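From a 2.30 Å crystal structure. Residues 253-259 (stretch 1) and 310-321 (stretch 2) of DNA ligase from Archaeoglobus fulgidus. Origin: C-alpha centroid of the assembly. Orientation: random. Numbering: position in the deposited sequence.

Stretch 1 (253-259) FDGSRVQ
Stretch 2, residues 310-321: PMPFQHVLRRFR

The first stretch runs as a loop through Asp254 into a strand that includes Ser256 to Gln259 and continues later in the chain, and the second passes from an extended segment at Pro310 into a helix that reaches Arg321. Strand and helix axes approach to 9.3 Å, with their N-to-C directions 47° apart, and the closest CA pair is Gly255 CA and Phe313 CA, 4.3 Å apart.

Asp254 (phi/psi -81/92) points toward the second stretch. Its t rotamer, with chi2 at -7°, places OD1 2.9 Å from Phe313 N, which donates a weak hydrogen bond bent to 125°, while OD2 lies 3.5 Å from Pro312 CA. The backbone carbonyls Asp254 O and Met311 O, 3.9 Å apart, cannot bond directly; two waters each donate to both, at 2.7 to 2.9 Å.

Gly255 is extended (-166/-164), and its O packs 3.6 Å from Phe313 CB. The backbone turns Phe313 CB toward the first stretch, and chi1 of 79° (p) then carries the end of the ring away from it. Beyond it, strand alternation turns Ser256 and Val258 toward the helix and Arg257 away. Ser256, in the m rotamer, sets OG 3.6 Å from Val316 CB (t) and 3.8 Å from Leu317 CD2 (m, t). Phe320 (chi1 -74°, chi2 -172°) brings CE1 3.9 Å from Ser256 CB and CZ 3.8 Å from CG1 of Val258 (m), an apolar contact.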

# COMPACT_ATOMS: atom_id res chain seq x y z
N PHE A 253 -9.35 -15.30 12.33
CA PHE A 253 -10.25 -14.28 12.88
C PHE A 253 -10.86 -13.32 11.86
O PHE A 253 -10.24 -12.95 10.87
CB PHE A 253 -9.51 -13.48 13.97
CG PHE A 253 -9.00 -14.32 15.10
CD1 PHE A 253 -9.83 -14.65 16.17
CD2 PHE A 253 -7.68 -14.79 15.10
CE1 PHE A 253 -9.36 -15.44 17.23
CE2 PHE A 253 -7.20 -15.58 16.14
CZ PHE A 253 -8.04 -15.91 17.21
N ASP A 254 -12.10 -12.92 12.12
CA ASP A 254 -12.69 -11.79 11.43
C ASP A 254 -12.18 -10.53 12.13
O ASP A 254 -12.75 -10.07 13.12
CB ASP A 254 -14.22 -11.86 11.47
CG ASP A 254 -14.89 -10.70 10.72
OD1 ASP A 254 -14.19 -9.77 10.27
OD2 ASP A 254 -16.13 -10.72 10.57
N GLY A 255 -11.07 -10.00 11.62
CA GLY A 255 -10.46 -8.81 12.18
C GLY A 255 -9.43 -8.19 11.25
O GLY A 255 -9.40 -8.49 10.06
N SER A 256 -8.59 -7.31 11.81
CA SER A 256 -7.53 -6.67 11.04
C SER A 256 -6.16 -7.05 11.55
O SER A 256 -5.87 -6.90 12.73
CB SER A 256 -7.69 -5.16 11.04
OG SER A 256 -8.97 -4.79 10.58
N ARG A 257 -5.31 -7.52 10.65
CA ARG A 257 -3.95 -7.87 11.00
C ARG A 257 -3.12 -6.64 11.40
O ARG A 257 -3.22 -5.57 10.80
CB ARG A 257 -3.30 -8.64 9.87
CG ARG A 257 -2.12 -9.44 10.35
CD ARG A 257 -1.73 -10.49 9.35
NE ARG A 257 -0.42 -11.02 9.65
CZ ARG A 257 0.26 -11.83 8.84
NH1 ARG A 257 -0.26 -12.19 7.67
NH2 ARG A 257 1.47 -12.25 9.19
N VAL A 258 -2.32 -6.81 12.44
CA VAL A 258 -1.43 -5.76 12.91
C VAL A 258 -0.08 -6.34 13.31
O VAL A 258 0.08 -7.56 13.51
CB VAL A 258 -2.00 -4.94 14.11
CG1 VAL A 258 -3.26 -4.22 13.73
CG2 VAL A 258 -2.19 -5.82 15.35
N GLN A 259 0.88 -5.43 13.43
CA GLN A 259 2.21 -5.78 13.91
C GLN A 259 2.58 -4.80 15.03
O GLN A 259 2.53 -3.59 14.86
CB GLN A 259 3.19 -5.73 12.74
CG GLN A 259 4.55 -6.26 13.06
CD GLN A 259 5.46 -6.16 11.87
OE1 GLN A 259 6.19 -5.18 11.72
NE2 GLN A 259 5.41 -7.16 11.00
N PRO A 310 -18.41 -10.93 19.04
CA PRO A 310 -17.54 -10.45 17.95
C PRO A 310 -18.25 -9.54 16.95
O PRO A 310 -19.43 -9.72 16.66
CB PRO A 310 -17.11 -11.74 17.25
CG PRO A 310 -17.30 -12.81 18.26
CD PRO A 310 -18.51 -12.40 19.03
N MET A 311 -17.51 -8.56 16.44
CA MET A 311 -18.02 -7.64 15.43
C MET A 311 -17.19 -7.76 14.15
O MET A 311 -16.05 -8.21 14.20
CB MET A 311 -18.01 -6.21 15.97
CG MET A 311 -18.93 -6.01 17.16
SD MET A 311 -20.67 -6.12 16.68
CE MET A 311 -21.39 -6.79 18.17
N PRO A 312 -17.76 -7.34 12.99
CA PRO A 312 -17.05 -7.52 11.72
C PRO A 312 -15.85 -6.58 11.57
O PRO A 312 -15.80 -5.53 12.21
CB PRO A 312 -18.13 -7.22 10.68
CG PRO A 312 -19.02 -6.23 11.35
CD PRO A 312 -19.05 -6.66 12.80
N PHE A 313 -14.90 -6.95 10.71
CA PHE A 313 -13.59 -6.27 10.64
C PHE A 313 -13.63 -4.79 10.26
O PHE A 313 -12.73 -4.04 10.64
CB PHE A 313 -12.63 -7.03 9.72
CG PHE A 313 -12.85 -6.78 8.27
CD1 PHE A 313 -12.04 -5.88 7.58
CD2 PHE A 313 -13.88 -7.42 7.58
CE1 PHE A 313 -12.25 -5.63 6.22
CE2 PHE A 313 -14.10 -7.18 6.23
CZ PHE A 313 -13.28 -6.28 5.55
N GLN A 314 -14.64 -4.37 9.50
CA GLN A 314 -14.71 -2.97 9.07
C GLN A 314 -14.97 -2.02 10.24
O GLN A 314 -14.76 -0.82 10.13
CB GLN A 314 -15.74 -2.77 7.94
CG GLN A 314 -17.22 -2.83 8.37
CD GLN A 314 -17.82 -4.23 8.35
OE1 GLN A 314 -19.02 -4.39 8.54
NE2 GLN A 314 -16.99 -5.25 8.13
N HIS A 315 -15.41 -2.59 11.37
CA HIS A 315 -15.48 -1.86 12.63
C HIS A 315 -14.09 -1.52 13.16
O HIS A 315 -13.87 -0.41 13.63
CB HIS A 315 -16.29 -2.65 13.67
CG HIS A 315 -17.76 -2.66 13.41
ND1 HIS A 315 -18.69 -2.52 14.42
CD2 HIS A 315 -18.47 -2.79 12.26
CE1 HIS A 315 -19.91 -2.57 13.90
NE2 HIS A 315 -19.80 -2.73 12.60
N VAL A 316 -13.16 -2.47 13.07
CA VAL A 316 -11.75 -2.19 13.40
C VAL A 316 -11.20 -1.11 12.45
O VAL A 316 -10.45 -0.22 12.87
CB VAL A 316 -10.84 -3.45 13.36
CG1 VAL A 316 -9.42 -3.09 13.76
CG2 VAL A 316 -11.38 -4.56 14.26
N LEU A 317 -11.57 -1.19 11.17
CA LEU A 317 -11.12 -0.22 10.18
C LEU A 317 -11.59 1.20 10.52
O LEU A 317 -10.83 2.15 10.33
CB LEU A 317 -11.54 -0.61 8.75
CG LEU A 317 -10.95 -1.90 8.15
CD1 LEU A 317 -11.47 -2.12 6.73
CD2 LEU A 317 -9.40 -1.91 8.18
N ARG A 318 -12.81 1.34 11.04
CA ARG A 318 -13.32 2.63 11.53
C ARG A 318 -12.47 3.22 12.65
O ARG A 318 -12.21 4.42 12.66
CB ARG A 318 -14.76 2.52 12.02
CG ARG A 318 -15.79 2.54 10.92
CD ARG A 318 -17.09 3.16 11.39
NE ARG A 318 -18.23 2.51 10.75
CZ ARG A 318 -18.91 1.50 11.29
NH1 ARG A 318 -18.58 1.03 12.49
NH2 ARG A 318 -19.94 0.96 10.63
N ARG A 319 -12.06 2.37 13.59
CA ARG A 319 -11.12 2.76 14.64
C ARG A 319 -9.83 3.27 14.01
O ARG A 319 -9.33 4.32 14.40
CB ARG A 319 -10.82 1.58 15.58
CG ARG A 319 -11.96 1.15 16.50
CD ARG A 319 -12.21 2.14 17.65
NE ARG A 319 -10.97 2.56 18.28
CZ ARG A 319 -10.46 2.04 19.39
NH1 ARG A 319 -11.10 1.08 20.04
NH2 ARG A 319 -9.32 2.50 19.86
N PHE A 320 -9.30 2.51 13.04
CA PHE A 320 -8.09 2.89 12.29
C PHE A 320 -8.23 4.26 11.62
O PHE A 320 -7.26 5.01 11.57
CB PHE A 320 -7.74 1.82 11.24
CG PHE A 320 -7.14 0.55 11.81
CD1 PHE A 320 -6.63 -0.42 10.96
CD2 PHE A 320 -7.09 0.32 13.18
CE1 PHE A 320 -6.09 -1.60 11.45
CE2 PHE A 320 -6.54 -0.86 13.70
CZ PHE A 320 -6.04 -1.82 12.82
N ARG A 321 -9.41 4.56 11.09
CA ARG A 321 -9.70 5.88 10.51
C ARG A 321 -9.66 6.98 11.56
O ARG A 321 -8.99 7.99 11.36
CB ARG A 321 -11.05 5.90 9.79
CG ARG A 321 -11.04 5.22 8.44
CD ARG A 321 -12.32 5.49 7.63
NE ARG A 321 -12.39 6.83 7.04
CZ ARG A 321 -11.38 7.50 6.48
NH1 ARG A 321 -10.16 6.97 6.38
NH2 ARG A 321 -11.60 8.72 5.98
O HOH W 1 -13.33 -7.42 13.85
O HOH W 2 -14.91 -10.58 14.87